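Local atomic coordinates of RimK-related lysine biosynthesis protein (Thermococcus kodakarensis, PDB entry 5K2M), a protein that probably acts as an ATP-dependent, magnesium-requiring ligase of the RimK family (LysX subfamily) in amino-acid biosynthesis, binding ADP in an ATP-grasp domain. Residues 8-12 / 13-17; 30-33 / 34-37; 70-73 / 74-78. All coordinates share one frame; numbering follows the deposited sequence.

Contact 1. Residues 8-12 / 13-17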
loop_
_atom_site.group_PDB
_atom_site.type_symbol
_atom_site.label_atom_id
_atom_site.label_comp_id
_atom_site.label_asym_id
_atom_site.label_seq_id
_atom_site.Cartn_x
_atom_site.Cartn_y
_atom_site.Cartn_z
ATOM N N THR A 8 -43.361 2.055 -6.134
ATOM C CA THR A 8 -43.039 3.146 -7.039
ATOM C C THR A 8 -44.181 4.145 -6.979
ATOM O O THR A 8 -43.983 5.315 -6.651
ATOM C CB THR A 8 -42.868 2.619 -8.467
ATOM O OG1 THR A 8 -41.972 1.505 -8.444
ATOM C CG2 THR A 8 -42.331 3.719 -9.392
ATOM N N VAL A 9 -45.379 3.665 -7.293
ATOM C CA VAL A 9 -46.597 4.431 -7.087
ATOM C C VAL A 9 -47.533 3.515 -6.315
ATOM O O VAL A 9 -47.366 2.292 -6.330
ATOM C CB VAL A 9 -47.236 4.915 -8.420
ATOM C CG1 VAL A 9 -46.313 5.887 -9.152
ATOM C CG2 VAL A 9 -47.587 3.759 -9.333
ATOM N N LEU A 10 -48.500 4.095 -5.626
ATOM C CA LEU A 10 -49.463 3.309 -4.876
ATOM C C LEU A 10 -50.719 3.121 -5.715
ATOM O O LEU A 10 -51.613 3.974 -5.718
ATOM C CB LEU A 10 -49.787 3.978 -3.534
ATOM C CG LEU A 10 -48.613 4.098 -2.559
ATOM C CD1 LEU A 10 -49.001 4.944 -1.358
ATOM C CD2 LEU A 10 -48.109 2.739 -2.097
ATOM N N ARG A 11 -50.758 2.012 -6.448
ATOM C CA ARG A 11 -51.940 1.632 -7.229
ATOM C C ARG A 11 -52.978 1.060 -6.261
ATOM O O ARG A 11 -52.727 0.936 -5.061
ATOM C CB ARG A 11 -51.587 0.583 -8.308
ATOM C CG ARG A 11 -50.529 1.016 -9.312
ATOM C CD ARG A 11 -49.895 -0.155 -10.064
ATOM N NE ARG A 11 -49.063 -1.002 -9.209
ATOM C CZ ARG A 11 -48.386 -2.078 -9.623
ATOM N NH1 ARG A 11 -48.423 -2.451 -10.901
ATOM N NH2 ARG A 11 -47.659 -2.796 -8.753
ATOM N N ARG A 12 -54.148 0.720 -6.777
ATOM C CA ARG A 12 -55.181 0.124 -5.951
ATOM C C ARG A 12 -54.658 -1.114 -5.202
ATOM O O ARG A 12 -54.931 -1.285 -4.021
ATOM C CB ARG A 12 -56.397 -0.216 -6.816
ATOM C CG ARG A 12 -57.409 -1.148 -6.171
ATOM C CD ARG A 12 -58.008 -0.589 -4.883
ATOM N NE ARG A 12 -58.462 -1.673 -4.012
ATOM C CZ ARG A 12 -59.510 -2.460 -4.258
ATOM N NH1 ARG A 12 -60.253 -2.296 -5.356
ATOM N NH2 ARG A 12 -59.820 -3.425 -3.395
ATOM N N GLU A 13 -53.906 -1.966 -5.887
ATOM C CA GLU A 13 -53.299 -3.138 -5.258
ATOM C C GLU A 13 -52.503 -2.782 -3.988
ATOM O O GLU A 13 -52.677 -3.427 -2.945
ATOM C CB GLU A 13 -52.397 -3.890 -6.242
ATOM C CG GLU A 13 -53.133 -4.701 -7.307
ATOM C CD GLU A 13 -53.429 -3.925 -8.590
ATOM O OE1 GLU A 13 -53.709 -4.581 -9.620
ATOM O OE2 GLU A 13 -53.396 -2.670 -8.580
ATOM N N GLU A 14 -51.654 -1.749 -4.074
ATOM C CA GLU A 14 -50.793 -1.354 -2.945
ATOM C C GLU A 14 -51.589 -0.783 -1.779
ATOM O O GLU A 14 -51.263 -1.032 -0.613
ATOM C CB GLU A 14 -49.700 -0.363 -3.379
ATOM C CG GLU A 14 -48.540 -1.008 -4.122
ATOM C CD GLU A 14 -48.880 -1.405 -5.555
ATOM O OE1 GLU A 14 -49.465 -0.571 -6.285
ATOM O OE2 GLU A 14 -48.566 -2.551 -5.960
ATOM N N MET A 15 -52.638 -0.029 -2.084
ATOM C CA MET A 15 -53.509 0.501 -1.033
ATOM C C MET A 15 -54.257 -0.633 -0.316
ATOM O O MET A 15 -54.465 -0.575 0.888
ATOM C CB MET A 15 -54.503 1.528 -1.603
ATOM C CG MET A 15 -53.873 2.772 -2.244
ATOM S SD MET A 15 -52.709 3.704 -1.208
ATOM C CE MET A 15 -53.699 4.124 0.230
ATOM N N ALA A 16 -54.661 -1.662 -1.056
ATOM C CA ALA A 16 -55.319 -2.810 -0.446
ATOM C C ALA A 16 -54.305 -3.586 0.406
ATOM O O ALA A 16 -54.603 -3.994 1.528
ATOM C CB ALA A 16 -55.933 -3.704 -1.517
ATOM N N ILE A 17 -53.091 -3.759 -0.116
ATOM C CA ILE A 17 -52.050 -4.462 0.631
ATOM C C ILE A 17 -51.776 -3.728 1.940
ATOM O O ILE A 17 -51.669 -4.348 2.988
ATOM C CB ILE A 17 -50.772 -4.646 -0.209
ATOM C CG1 ILE A 17 -51.055 -5.630 -1.346
ATOM C CG2 ILE A 17 -49.632 -5.207 0.638
ATOM C CD1 ILE A 17 -50.078 -5.569 -2.490
#

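Contact 2. Residues 30-33 / 34-37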
loop_
_atom_site.group_PDB
_atom_site.type_symbol
_atom_site.label_atom_id
_atom_site.label_comp_id
_atom_site.label_asym_id
_atom_site.label_seq_id
_atom_site.Cartn_x
_atom_site.Cartn_y
_atom_site.Cartn_z
ATOM N N LEU A 30 -42.471 2.231 2.065
ATOM C CA LEU A 30 -41.132 2.553 1.613
ATOM C C LEU A 30 -41.164 2.871 0.144
ATOM O O LEU A 30 -41.124 1.976 -0.693
ATOM C CB LEU A 30 -40.183 1.388 1.861
ATOM C CG LEU A 30 -39.983 1.018 3.326
ATOM C CD1 LEU A 30 -39.670 -0.461 3.425
ATOM C CD2 LEU A 30 -38.889 1.861 3.957
ATOM N N HIS A 31 -41.243 4.151 -0.175
ATOM C CA HIS A 31 -41.025 4.557 -1.537
ATOM C C HIS A 31 -39.552 4.310 -1.881
ATOM O O HIS A 31 -38.698 4.207 -1.001
ATOM C CB HIS A 31 -41.391 6.022 -1.748
ATOM C CG HIS A 31 -41.300 6.440 -3.177
ATOM N ND1 HIS A 31 -40.392 7.373 -3.622
ATOM C CD2 HIS A 31 -41.957 5.997 -4.277
ATOM C CE1 HIS A 31 -40.515 7.514 -4.931
ATOM N NE2 HIS A 31 -41.455 6.685 -5.352
ATOM N N GLU A 32 -39.276 4.207 -3.168
ATOM C CA GLU A 32 -37.920 4.050 -3.678
ATOM C C GLU A 32 -36.915 5.079 -3.153
ATOM O O GLU A 32 -35.764 4.734 -2.889
ATOM C CB GLU A 32 -37.961 4.036 -5.202
ATOM C CG GLU A 32 -38.541 2.730 -5.688
ATOM C CD GLU A 32 -38.808 2.660 -7.174
ATOM O OE1 GLU A 32 -38.961 3.707 -7.843
ATOM O OE2 GLU A 32 -38.888 1.518 -7.664
ATOM N N ASP A 33 -37.363 6.318 -2.961
ATOM C CA ASP A 33 -36.539 7.357 -2.341
ATOM C C ASP A 33 -36.063 6.971 -0.940
ATOM O O ASP A 33 -35.019 7.426 -0.501
ATOM C CB ASP A 33 -37.295 8.690 -2.249
ATOM C CG ASP A 33 -37.608 9.303 -3.612
ATOM O OD1 ASP A 33 -37.218 8.748 -4.676
ATOM O OD2 ASP A 33 -38.261 10.366 -3.606
ATOM N N ASP A 34 -36.843 6.156 -0.240
ATOM C CA ASP A 34 -36.504 5.694 1.115
ATOM C C ASP A 34 -35.543 4.502 1.146
ATOM O O ASP A 34 -35.178 4.033 2.234
ATOM C CB ASP A 34 -37.784 5.284 1.863
ATOM C CG ASP A 34 -38.802 6.404 1.938
ATOM O OD1 ASP A 34 -38.389 7.541 2.264
ATOM O OD2 ASP A 34 -40.001 6.143 1.664
ATOM N N LEU A 35 -35.147 3.995 -0.022
ATOM C CA LEU A 35 -34.296 2.814 -0.082
ATOM C C LEU A 35 -32.842 3.183 -0.328
ATOM O O LEU A 35 -32.482 3.652 -1.401
ATOM C CB LEU A 35 -34.797 1.866 -1.168
ATOM C CG LEU A 35 -36.240 1.382 -0.977
ATOM C CD1 LEU A 35 -36.742 0.666 -2.218
ATOM C CD2 LEU A 35 -36.357 0.504 0.267
ATOM N N LEU A 36 -32.005 2.932 0.664
ATOM C CA LEU A 36 -30.595 3.222 0.573
ATOM C C LEU A 36 -29.833 2.125 1.313
ATOM O O LEU A 36 -30.075 1.875 2.492
ATOM C CB LEU A 36 -30.336 4.603 1.170
ATOM C CG LEU A 36 -28.948 5.244 1.104
ATOM C CD1 LEU A 36 -28.388 5.233 -0.309
ATOM C CD2 LEU A 36 -29.029 6.664 1.650
ATOM N N PHE A 37 -28.928 1.442 0.625
ATOM C CA PHE A 37 -28.215 0.336 1.261
ATOM C C PHE A 37 -26.706 0.493 1.137
ATOM O O PHE A 37 -26.233 1.095 0.178
ATOM C CB PHE A 37 -28.643 -0.992 0.646
ATOM C CG PHE A 37 -30.097 -1.317 0.829
ATOM C CD1 PHE A 37 -31.053 -0.801 -0.037
ATOM C CD2 PHE A 37 -30.507 -2.193 1.832
ATOM C CE1 PHE A 37 -32.390 -1.132 0.104
ATOM C CE2 PHE A 37 -31.842 -2.525 1.983
ATOM C CZ PHE A 37 -32.786 -1.988 1.121
HETATM O O HOH W 1 -33.218 5.129 -3.381
#

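Contact 3. Residues 70-73 / 74-78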
loop_
_atom_site.group_PDB
_atom_site.type_symbol
_atom_site.label_atom_id
_atom_site.label_comp_id
_atom_site.label_asym_id
_atom_site.label_seq_id
_atom_site.Cartn_x
_atom_site.Cartn_y
_atom_site.Cartn_z
ATOM N N THR A 70 -38.356 -11.338 2.239
ATOM C CA THR A 70 -38.975 -10.521 1.239
ATOM C C THR A 70 -40.016 -11.358 0.457
ATOM O O THR A 70 -39.771 -12.532 0.142
ATOM C CB THR A 70 -37.801 -9.966 0.399
ATOM O OG1 THR A 70 -37.602 -8.569 0.667
ATOM C CG2 THR A 70 -37.960 -10.214 -0.994
ATOM N N VAL A 71 -41.174 -10.768 0.163
ATOM C CA VAL A 71 -42.204 -11.440 -0.638
ATOM C C VAL A 71 -42.500 -10.592 -1.885
ATOM O O VAL A 71 -43.061 -9.499 -1.760
ATOM C CB VAL A 71 -43.520 -11.636 0.153
ATOM C CG1 VAL A 71 -44.651 -12.096 -0.763
ATOM C CG2 VAL A 71 -43.323 -12.618 1.312
ATOM N N ASN A 72 -42.136 -11.055 -3.082
ATOM C CA ASN A 72 -41.434 -12.327 -3.320
ATOM C C ASN A 72 -39.931 -12.215 -3.074
ATOM O O ASN A 72 -39.408 -11.116 -2.922
ATOM C CB ASN A 72 -41.711 -12.789 -4.747
ATOM C CG ASN A 72 -43.102 -13.384 -4.896
ATOM O OD1 ASN A 72 -43.513 -14.220 -4.096
ATOM N ND2 ASN A 72 -43.836 -12.945 -5.902
ATOM N N SER A 73 -39.246 -13.351 -3.031
ATOM C CA SER A 73 -37.785 -13.388 -2.875
ATOM C C SER A 73 -37.064 -12.945 -4.150
ATOM O O SER A 73 -37.644 -12.976 -5.237
ATOM C CB SER A 73 -37.341 -14.804 -2.493
ATOM O OG SER A 73 -37.449 -15.698 -3.594
ATOM N N SER A 74 -35.795 -12.560 -4.028
ATOM C CA SER A 74 -35.025 -12.172 -5.200
ATOM C C SER A 74 -34.894 -13.316 -6.213
ATOM O O SER A 74 -34.993 -13.103 -7.423
ATOM C CB SER A 74 -33.642 -11.623 -4.816
ATOM O OG SER A 74 -32.854 -12.577 -4.137
ATOM N N ARG A 75 -34.676 -14.524 -5.723
ATOM C CA ARG A 75 -34.611 -15.692 -6.591
ATOM C C ARG A 75 -35.918 -15.884 -7.390
ATOM O O ARG A 75 -35.884 -16.076 -8.596
ATOM C CB ARG A 75 -34.260 -16.943 -5.765
ATOM C CG ARG A 75 -34.229 -18.252 -6.545
ATOM C CD ARG A 75 -35.540 -19.025 -6.390
ATOM N NE ARG A 75 -35.720 -20.096 -7.379
ATOM C CZ ARG A 75 -36.756 -20.938 -7.414
ATOM N NH1 ARG A 75 -37.735 -20.858 -6.515
ATOM N NH2 ARG A 75 -36.814 -21.874 -8.358
ATOM N N LEU A 76 -37.068 -15.829 -6.736
ATOM C CA LEU A 76 -38.332 -16.021 -7.452
ATOM C C LEU A 76 -38.620 -14.889 -8.437
ATOM O O LEU A 76 -39.026 -15.136 -9.587
ATOM C CB LEU A 76 -39.508 -16.205 -6.482
ATOM C CG LEU A 76 -40.828 -16.589 -7.161
ATOM C CD1 LEU A 76 -40.680 -17.835 -8.023
ATOM C CD2 LEU A 76 -41.881 -16.827 -6.113
ATOM N N ILE A 77 -38.382 -13.650 -8.018
ATOM C CA ILE A 77 -38.567 -12.516 -8.910
ATOM C C ILE A 77 -37.702 -12.666 -10.172
ATOM O O ILE A 77 -38.177 -12.440 -11.280
ATOM C CB ILE A 77 -38.258 -11.175 -8.216
ATOM C CG1 ILE A 77 -39.340 -10.849 -7.173
ATOM C CG2 ILE A 77 -38.166 -10.048 -9.245
ATOM C CD1 ILE A 77 -38.855 -9.941 -6.060
ATOM N N PHE A 78 -36.449 -13.078 -10.010
ATOM C CA PHE A 78 -35.596 -13.279 -11.172
ATOM C C PHE A 78 -36.081 -14.425 -12.063
ATOM O O PHE A 78 -36.205 -14.258 -13.260
ATOM C CB PHE A 78 -34.135 -13.552 -10.786
ATOM C CG PHE A 78 -33.305 -13.982 -11.961
ATOM C CD1 PHE A 78 -33.169 -13.135 -13.063
ATOM C CD2 PHE A 78 -32.759 -15.255 -12.024
ATOM C CE1 PHE A 78 -32.446 -13.534 -14.181
ATOM C CE2 PHE A 78 -32.021 -15.653 -13.124
ATOM C CZ PHE A 78 -31.867 -14.797 -14.205
#

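Contact 1. Residues 8-12 / 13-17
The guanidinium of R11 meets the carboxylate of E14 at its edge, the two planes only 15° apart though not coplanar. The grip is side-on and two-pronged. NE of R11 donates to OE1 of E14 over 3.0 Å, with the oxygen close to the guanidinium plane, while NH2 of R11 reaches OE2 of E14 at 2.9 Å, somewhat tilted from that plane. Both nitrogens arrive on the syn side of their oxygens, tilted out of the carboxylate plane. A bend at chi3 (-69°) in the R11 chain brings NE and NH2 to the carboxylate.

OE1 accepts a second hydrogen bond, from the backbone N of R11 at 2.9 Å, through its anti lone pair; this bond is more bent, at 140°. E14 thus holds both the main chain and the side chain of the residue at the N-cap of helix 12-24. The helix itself starts with M15 N on R11 O (3.1 Å) and A16 N on R12 O (3.0 Å).

On the apolar side, L10 and M15 cross at about a right angle, with CB of L10 3.7 Å from SD of M15. One methyl of the leucine, CD2 of L10, rests on CB of E14 at 3.7 Å.

Outside partners extend the charge pattern: E14 OE2 also pairs with R49, R11 NH1 with E247, and E13 OE1 accepts from the backbone of F248 and K249. The buried carboxylate of E14, shared by two arginines and a backbone N-H, is therefore likely to stay ionised, and its bonds to R11 probably help to hold the turn that leads from strand 2-7 into the helix.

Contact 2. Residues 30-33 / 34-37
The backbone bonds between H31-E32 and D34-L35 close a short 3-10 turn: D34 N donates to H31 O at 2.8 Å and L35 N to E32 O at 3.0 Å. Both donors stand well above the carbonyl planes, the second by 62°. A water bridges the turn, donating to E32 O and to L35 O, each at 2.6 Å, so E32 O receives both an amide and a water.

One side chain joins the polar set. D34 folds back over the turn, its CG beside its own backbone N (chi1 -57°), and OD2 takes a weak, bent bond from H31 N at 3.0 Å.

The turn follows strand 26-31, an outermost strand of the parallel sheet, and redirects the chain toward the short strand 36-37, which pairs antiparallel with a strand of the second subunit. D33 OD1 bonds to S104 of that subunit.

Apolar contact is looser. CB of L30 lies 4.2 Å from CD2 of L35, and both leucines pack on F63 of helix 53-65; CD2 of L30 also approaches CB of D34, their side chains crossing at a slant. CD1 of L35 sits 3.9 Å from CA of E32.

Contact 3. Residues 70-73 / 74-78
The chain leaves strand 70-71 through a cis peptide bond before N72 and enters helix 74-80 at S73, whose O accepts from I77 N at 3.0 Å in a nearly straight bond of 172°. The S73 side chain supplies the cap. Its OG sits between the backbone N and the carbonyl carbon (chi1 72°), and from there it accepts from L76 N at 3.2 Å, giving an amide of the first helical turn a side-chain acceptor. The same oxygen bonds to a carboxylate oxygen of E223, so it is held from the helix and from a neighbouring loop. An alanine here would lose that oxygen, and is likely to leave L76 N without this capping bond and E223 without this partner.

Two apolar side chains of the helix pack back on the turn. CG1 of I77 lies 3.3 Å from S73 O and its CD1 3.4 Å from N72 O, so the isoleucine runs alongside the backbone carbonyls, while its CG1 also meets CB of N72 at 3.9 Å. L76 approaches N72 at a slant, placing CD2 3.7 Å from OD1.

The amide of N72 has two further partners: OD1 accepts from the backbone of A225 and ND2 donates to the carbonyl of P244. S74 OG bonds to E64 of helix 53-65, and R75 NH1 bonds to F221 O and forms a salt bridge with E223.

Capping by a serine side chain at the N-cap is a classic helix start; here it begins the helix that follows the edge strand of the four-stranded parallel sheet, with S73 and R75 tied to the 221-223 loop and N72 to strand 225-233.

All three contacts are largely buried local turns at strand ends of the four-stranded parallel sheet: contact 1 follows strand 2-7, contact 2 follows strand 26-31 and contact 3 follows strand 70-71. Contacts 1 and 3 start helices, whereas contact 2, the farthest of the three from the chain's centre, leads into a strand that pairs with the second subunit. Charge pairing dominates contact 1; backbone and water bonds carry contact 2; a neutral hydroxyl cap marks contact 3, which no other protein chain touches. Contacts 1 and 2 meet directly, T8 OG1 lying 3.2 Å from E32 OE2, while contact 3 stays about 8 Å from each at the nearest atoms.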